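Long-range contact in prophage MuSo2, 43 kDa tail protein (Shewanella oneidensis, PDB 3CDD), which probably serves as a trimeric hub component of a Mu-like phage baseplate, helping to join the tail tube to the puncturing device: residues E70-P82 with I91-V103. Residues are numbered along the deposited sequence; the frame is centred on the assembly and turned at random. Where two conformers were deposited one is given.
Sequences ERVITGYVDDWVP and ISVSGRDKTADLV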
loop_
_atom_site.group_PDB
_atom_site.type_symbol
_atom_site.label_atom_id
_atom_site.label_comp_id
_atom_site.label_asym_id
_atom_site.label_seq_id
_atom_site.Cartn_x
_atom_site.Cartn_y
_atom_site.Cartn_z
ATOM N N GLU A 70 -32.035 10.785 18.093
ATOM C CA GLU A 70 -32.279 10.060 16.836
ATOM C C GLU A 70 -31.083 9.192 16.480
ATOM O O GLU A 70 -29.945 9.651 16.523
ATOM C CB GLU A 70 -32.579 11.019 15.684
ATOM C CG GLU A 70 -32.939 10.323 14.379
ATOM C CD GLU A 70 -33.292 11.293 13.259
ATOM O OE1 GLU A 70 -33.308 12.522 13.493
ATOM O OE2 GLU A 70 -33.558 10.817 12.131
ATOM N N ARG A 71 -31.360 7.946 16.104
ATOM C CA ARG A 71 -30.333 6.965 15.798
ATOM C C ARG A 71 -29.573 7.304 14.516
ATOM O O ARG A 71 -30.168 7.591 13.480
ATOM C CB ARG A 71 -30.945 5.559 15.715
ATOM C CG ARG A 71 -29.931 4.420 15.648
ATOM C CD ARG A 71 -29.025 4.335 16.911
ATOM N NE ARG A 71 -29.803 4.226 18.153
ATOM C CZ ARG A 71 -30.451 3.126 18.558
ATOM N NH1 ARG A 71 -30.418 2.016 17.826
ATOM N NH2 ARG A 71 -31.143 3.127 19.706
ATOM N N VAL A 72 -28.252 7.263 14.606
ATOM C CA VAL A 72 -27.388 7.497 13.450
ATOM C C VAL A 72 -26.765 6.169 13.010
ATOM O O VAL A 72 -26.698 5.868 11.817
ATOM C CB VAL A 72 -26.305 8.564 13.763
ATOM C CG1 VAL A 72 -25.381 8.796 12.547
ATOM C CG2 VAL A 72 -26.951 9.884 14.171
ATOM N N ILE A 73 -26.323 5.374 13.982
ATOM C CA ILE A 73 -25.619 4.112 13.711
ATOM C C ILE A 73 -25.757 3.166 14.902
ATOM O O ILE A 73 -25.682 3.583 16.076
ATOM C CB ILE A 73 -24.099 4.312 13.298
ATOM C CG1 ILE A 73 -23.496 3.019 12.719
ATOM C CG2 ILE A 73 -23.219 4.898 14.466
ATOM C CD1 ILE A 73 -22.122 3.216 12.101
ATOM N N THR A 74 -25.949 1.884 14.581
ATOM C CA THR A 74 -26.127 0.828 15.570
ATOM C C THR A 74 -25.174 -0.325 15.227
ATOM O O THR A 74 -25.253 -0.931 14.141
ATOM C CB THR A 74 -27.584 0.312 15.564
ATOM O OG1 THR A 74 -28.493 1.411 15.711
ATOM C CG2 THR A 74 -27.829 -0.718 16.670
ATOM N N GLY A 75 -24.276 -0.634 16.155
ATOM C CA GLY A 75 -23.319 -1.720 15.923
ATOM C C GLY A 75 -22.538 -2.135 17.147
ATOM O O GLY A 75 -23.093 -2.238 18.239
ATOM N N TYR A 76 -21.247 -2.382 16.940
ATOM C CA TYR A 76 -20.354 -2.874 17.974
ATOM C C TYR A 76 -19.021 -2.154 17.916
ATOM O O TYR A 76 -18.575 -1.743 16.858
ATOM C CB TYR A 76 -20.084 -4.369 17.779
ATOM C CG TYR A 76 -21.325 -5.200 17.715
ATOM C CD1 TYR A 76 -21.940 -5.654 18.881
ATOM C CD2 TYR A 76 -21.888 -5.535 16.487
ATOM C CE1 TYR A 76 -23.104 -6.422 18.826
ATOM C CE2 TYR A 76 -23.041 -6.315 16.421
ATOM C CZ TYR A 76 -23.641 -6.749 17.590
ATOM O OH TYR A 76 -24.785 -7.509 17.520
ATOM N N VAL A 77 -18.383 -2.028 19.074
ATOM C CA VAL A 77 -17.038 -1.506 19.153
ATOM C C VAL A 77 -16.100 -2.547 18.602
ATOM O O VAL A 77 -16.093 -3.694 19.064
ATOM C CB VAL A 77 -16.648 -1.180 20.619
ATOM C CG1 VAL A 77 -15.184 -0.774 20.704
ATOM C CG2 VAL A 77 -17.540 -0.070 21.153
ATOM N N ASP A 78 -15.333 -2.158 17.588
ATOM C CA ASP A 78 -14.274 -3.015 17.069
ATOM C C ASP A 78 -13.037 -2.844 17.915
ATOM O O ASP A 78 -12.472 -3.832 18.389
ATOM C CB ASP A 78 -13.927 -2.638 15.631
ATOM C CG ASP A 78 -14.870 -3.235 14.626
ATOM O OD1 ASP A 78 -15.279 -4.405 14.809
ATOM O OD2 ASP A 78 -15.170 -2.539 13.630
ATOM N N ASP A 79 -12.638 -1.577 18.101
ATOM C CA ASP A 79 -11.371 -1.200 18.714
ATOM C C ASP A 79 -11.547 -0.210 19.868
ATOM O O ASP A 79 -12.265 0.787 19.753
ATOM C CB ASP A 79 -10.406 -0.585 17.668
ATOM C CG ASP A 79 -9.968 -1.586 16.583
ATOM O OD1 ASP A 79 -10.780 -2.433 16.174
ATOM O OD2 ASP A 79 -8.784 -1.548 16.141
ATOM N N TRP A 80 -10.880 -0.511 20.972
ATOM C CA TRP A 80 -10.673 0.397 22.076
ATOM C C TRP A 80 -9.225 0.902 21.960
ATOM O O TRP A 80 -8.292 0.112 21.866
ATOM C CB TRP A 80 -10.908 -0.371 23.388
ATOM C CG TRP A 80 -10.370 0.278 24.624
ATOM C CD1 TRP A 80 -9.401 -0.217 25.438
ATOM C CD2 TRP A 80 -10.749 1.556 25.172
ATOM N NE1 TRP A 80 -9.159 0.664 26.471
ATOM C CE2 TRP A 80 -9.974 1.759 26.330
ATOM C CE3 TRP A 80 -11.668 2.550 24.791
ATOM C CZ2 TRP A 80 -10.098 2.911 27.136
ATOM C CZ3 TRP A 80 -11.798 3.698 25.603
ATOM C CH2 TRP A 80 -11.016 3.861 26.750
ATOM N N VAL A 81 -9.045 2.214 21.934
ATOM C CA VAL A 81 -7.751 2.803 21.533
ATOM C C VAL A 81 -7.326 3.883 22.544
ATOM O O VAL A 81 -7.473 5.059 22.299
ATOM C CB VAL A 81 -7.789 3.315 20.056
ATOM C CG1 VAL A 81 -6.381 3.739 19.523
ATOM C CG2 VAL A 81 -8.442 2.262 19.143
ATOM N N PRO A 82 -6.780 3.461 23.694
ATOM C CA PRO A 82 -6.304 4.440 24.682
ATOM C C PRO A 82 -4.861 4.873 24.411
ATOM O O PRO A 82 -4.070 4.087 23.870
ATOM C CB PRO A 82 -6.357 3.661 25.988
ATOM C CG PRO A 82 -6.062 2.205 25.571
ATOM C CD PRO A 82 -6.582 2.062 24.140
ATOM N N ILE A 91 -8.762 8.979 24.581
ATOM C CA ILE A 91 -9.473 7.710 24.411
ATOM C C ILE A 91 -10.265 7.774 23.112
ATOM O O ILE A 91 -10.812 8.802 22.765
ATOM C CB ILE A 91 -10.429 7.396 25.576
ATOM C CG1 ILE A 91 -11.501 8.487 25.714
ATOM C CG2 ILE A 91 -9.662 7.240 26.900
ATOM C CD1 ILE A 91 -12.890 7.930 25.921
ATOM N N SER A 92 -10.255 6.700 22.347
ATOM C CA SER A 92 -11.110 6.633 21.179
ATOM C C SER A 92 -11.565 5.211 20.984
ATOM O O SER A 92 -10.883 4.255 21.411
ATOM C CB SER A 92 -10.461 7.240 19.910
ATOM O OG SER A 92 -9.464 6.452 19.300
ATOM N N VAL A 93 -12.764 5.083 20.420
ATOM C CA VAL A 93 -13.282 3.808 19.949
ATOM C C VAL A 93 -13.550 3.921 18.446
ATOM O O VAL A 93 -13.785 5.025 17.902
ATOM C CB VAL A 93 -14.588 3.405 20.676
ATOM C CG1 VAL A 93 -14.299 2.993 22.123
ATOM C CG2 VAL A 93 -15.620 4.543 20.627
ATOM N N SER A 94 -13.481 2.777 17.785
ATOM C CA SER A 94 -13.837 2.634 16.378
ATOM C C SER A 94 -14.723 1.403 16.257
ATOM O O SER A 94 -14.689 0.535 17.130
ATOM C CB SER A 94 -12.574 2.434 15.549
ATOM O OG SER A 94 -12.813 2.663 14.177
ATOM N N GLY A 95 -15.488 1.322 15.178
ATOM C CA GLY A 95 -16.326 0.159 14.914
ATOM C C GLY A 95 -17.145 0.333 13.651
ATOM O O GLY A 95 -16.909 1.225 12.833
ATOM N N ARG A 96 -18.149 -0.510 13.535
ATOM C CA ARG A 96 -18.964 -0.624 12.328
ATOM C C ARG A 96 -20.383 -0.935 12.826
ATOM O O ARG A 96 -20.571 -1.280 13.999
ATOM C CB ARG A 96 -18.424 -1.777 11.480
ATOM C CG ARG A 96 -17.095 -1.478 10.770
ATOM C CD ARG A 96 -16.424 -2.717 10.174
ATOM N NE ARG A 96 -16.014 -3.673 11.211
ATOM C CZ ARG A 96 -15.735 -4.948 10.967
ATOM N NH1 ARG A 96 -15.793 -5.413 9.718
ATOM N NH2 ARG A 96 -15.410 -5.762 11.964
ATOM N N ASP A 97 -21.374 -0.823 11.946
ATOM C CA ASP A 97 -22.732 -1.205 12.314
ATOM C C ASP A 97 -22.865 -2.742 12.395
ATOM O O ASP A 97 -21.939 -3.456 12.020
ATOM C CB ASP A 97 -23.784 -0.463 11.439
ATOM C CG ASP A 97 -24.226 -1.228 10.197
ATOM O OD1 ASP A 97 -23.823 -2.402 9.955
ATOM O OD2 ASP A 97 -25.037 -0.616 9.460
ATOM N N LYS A 98 -23.987 -3.235 12.924
ATOM C CA LYS A 98 -24.208 -4.677 13.172
ATOM C C LYS A 98 -23.890 -5.604 11.998
ATOM O O LYS A 98 -23.423 -6.731 12.207
ATOM C CB LYS A 98 -25.662 -4.934 13.606
ATOM C CG LYS A 98 -25.999 -4.479 15.013
ATOM C CD LYS A 98 -27.490 -4.659 15.320
ATOM C CE LYS A 98 -27.886 -6.117 15.208
ATOM N NZ LYS A 98 -29.176 -6.416 15.918
ATOM N N THR A 99 -24.147 -5.137 10.772
ATOM C CA THR A 99 -23.935 -5.971 9.574
ATOM C C THR A 99 -22.466 -6.364 9.376
ATOM O O THR A 99 -22.155 -7.205 8.535
ATOM C CB THR A 99 -24.498 -5.328 8.288
ATOM O OG1 THR A 99 -23.867 -4.060 8.057
ATOM C CG2 THR A 99 -26.024 -5.147 8.378
ATOM N N ALA A 100 -21.567 -5.788 10.181
ATOM C CA ALA A 100 -20.151 -6.143 10.087
ATOM C C ALA A 100 -19.926 -7.622 10.415
ATOM O O ALA A 100 -19.023 -8.242 9.864
ATOM C CB ALA A 100 -19.313 -5.259 10.983
ATOM N N ASP A 101 -20.752 -8.191 11.299
ATOM C CA ASP A 101 -20.688 -9.623 11.586
ATOM C C ASP A 101 -20.932 -10.449 10.320
ATOM O O ASP A 101 -20.334 -11.510 10.148
ATOM C CB ASP A 101 -21.685 -10.022 12.683
ATOM C CG ASP A 101 -21.210 -9.630 14.077
ATOM O OD1 ASP A 101 -20.000 -9.324 14.242
ATOM O OD2 ASP A 101 -22.049 -9.617 15.005
ATOM N N LEU A 102 -21.795 -9.938 9.436
ATOM C CA LEU A 102 -22.108 -10.601 8.167
ATOM C C LEU A 102 -20.927 -10.553 7.208
ATOM O O LEU A 102 -20.824 -11.381 6.315
ATOM C CB LEU A 102 -23.318 -9.957 7.488
ATOM C CG LEU A 102 -24.649 -9.878 8.250
ATOM C CD1 LEU A 102 -25.692 -9.148 7.393
ATOM C CD2 LEU A 102 -25.174 -11.242 8.658
ATOM N N VAL A 103 -20.051 -9.568 7.396
ATOM C CA VAL A 103 -18.898 -9.384 6.541
ATOM C C VAL A 103 -17.717 -10.215 7.056
ATOM O O VAL A 103 -16.927 -10.728 6.260
ATOM C CB VAL A 103 -18.463 -7.888 6.519
ATOM C CG1 VAL A 103 -17.078 -7.701 5.832
ATOM C CG2 VAL A 103 -19.563 -6.993 5.901
HETATM O O HOH W 1 -26.258 1.515 11.182
HETATM O O HOH W 2 -24.704 -8.756 15.079
HETATM O O HOH W 3 -18.027 -3.533 14.645
HETATM O O HOH W 4 -18.030 -6.433 14.298
#
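Arg96 grips the carboxylate of Asp78 side-on with two nitrogens, one to each oxygen: NE of Arg96 lies 2.8 Å from OD2 of Asp78, and NH2 of Arg96 lies 3.2 Å from OD1 of Asp78. Both oxygens are met on their syn sides but from out of the carboxylate plane, and the pair is not coplanar: the carboxylate and guanidinium planes stand 43° apart. Bending of the arginine chain at chi3 (-65°) turns the guanidinium back toward the acid, and CB of Ala100 sits over its centre.

The salt bridge lies beside a classic beta bulge. Asp78 and Asp79 both face Ser94, which shifts the antiparallel register by one; Asp78 N meets Ser94 O on a lone pair in the carbonyl plane, and Asp79 N comes from above that plane. Each strand also brings a glycine to a close pass. The CA atoms of Gly75 and Asp97 approach to 3.7 Å, the missing CB leaving Arg96 O clear; Gly95, paired with Val77, likewise spares Tyr76 O, at which its CA directs a C-H. Further along, Trp80 crosses Ile91 and Val93, its CH2 3.6 Å from CG2 of Ile91, while CG1 of Val93 meets the indole edge in plane.

At the other end of the ladder, Lys98 N donates a hydrogen bond to Thr74 O at 2.9 Å, and Asp97 OD1 caps the following turn by accepting from Thr99 N. Lys98 CG also touches Tyr76 CE2 at 3.8 Å, and Lys98 NZ hydrogen-bonds to Gly131 O.

Asp104 shares the charge of Arg96, and Arg208 of the second subunit reaches Asp78. Strands 70-84 and 88-97 form a beta hairpin in the region matched by the GpP-like N-terminal family: strand 62-67 flanks 70-82, strand 34-42 flanks 91-97, Asp79 and Trp80 continue the ladder into the second subunit, and helix 100-104 packs on helix 155-164, Leu102 on Pro155 and Val103 on His156.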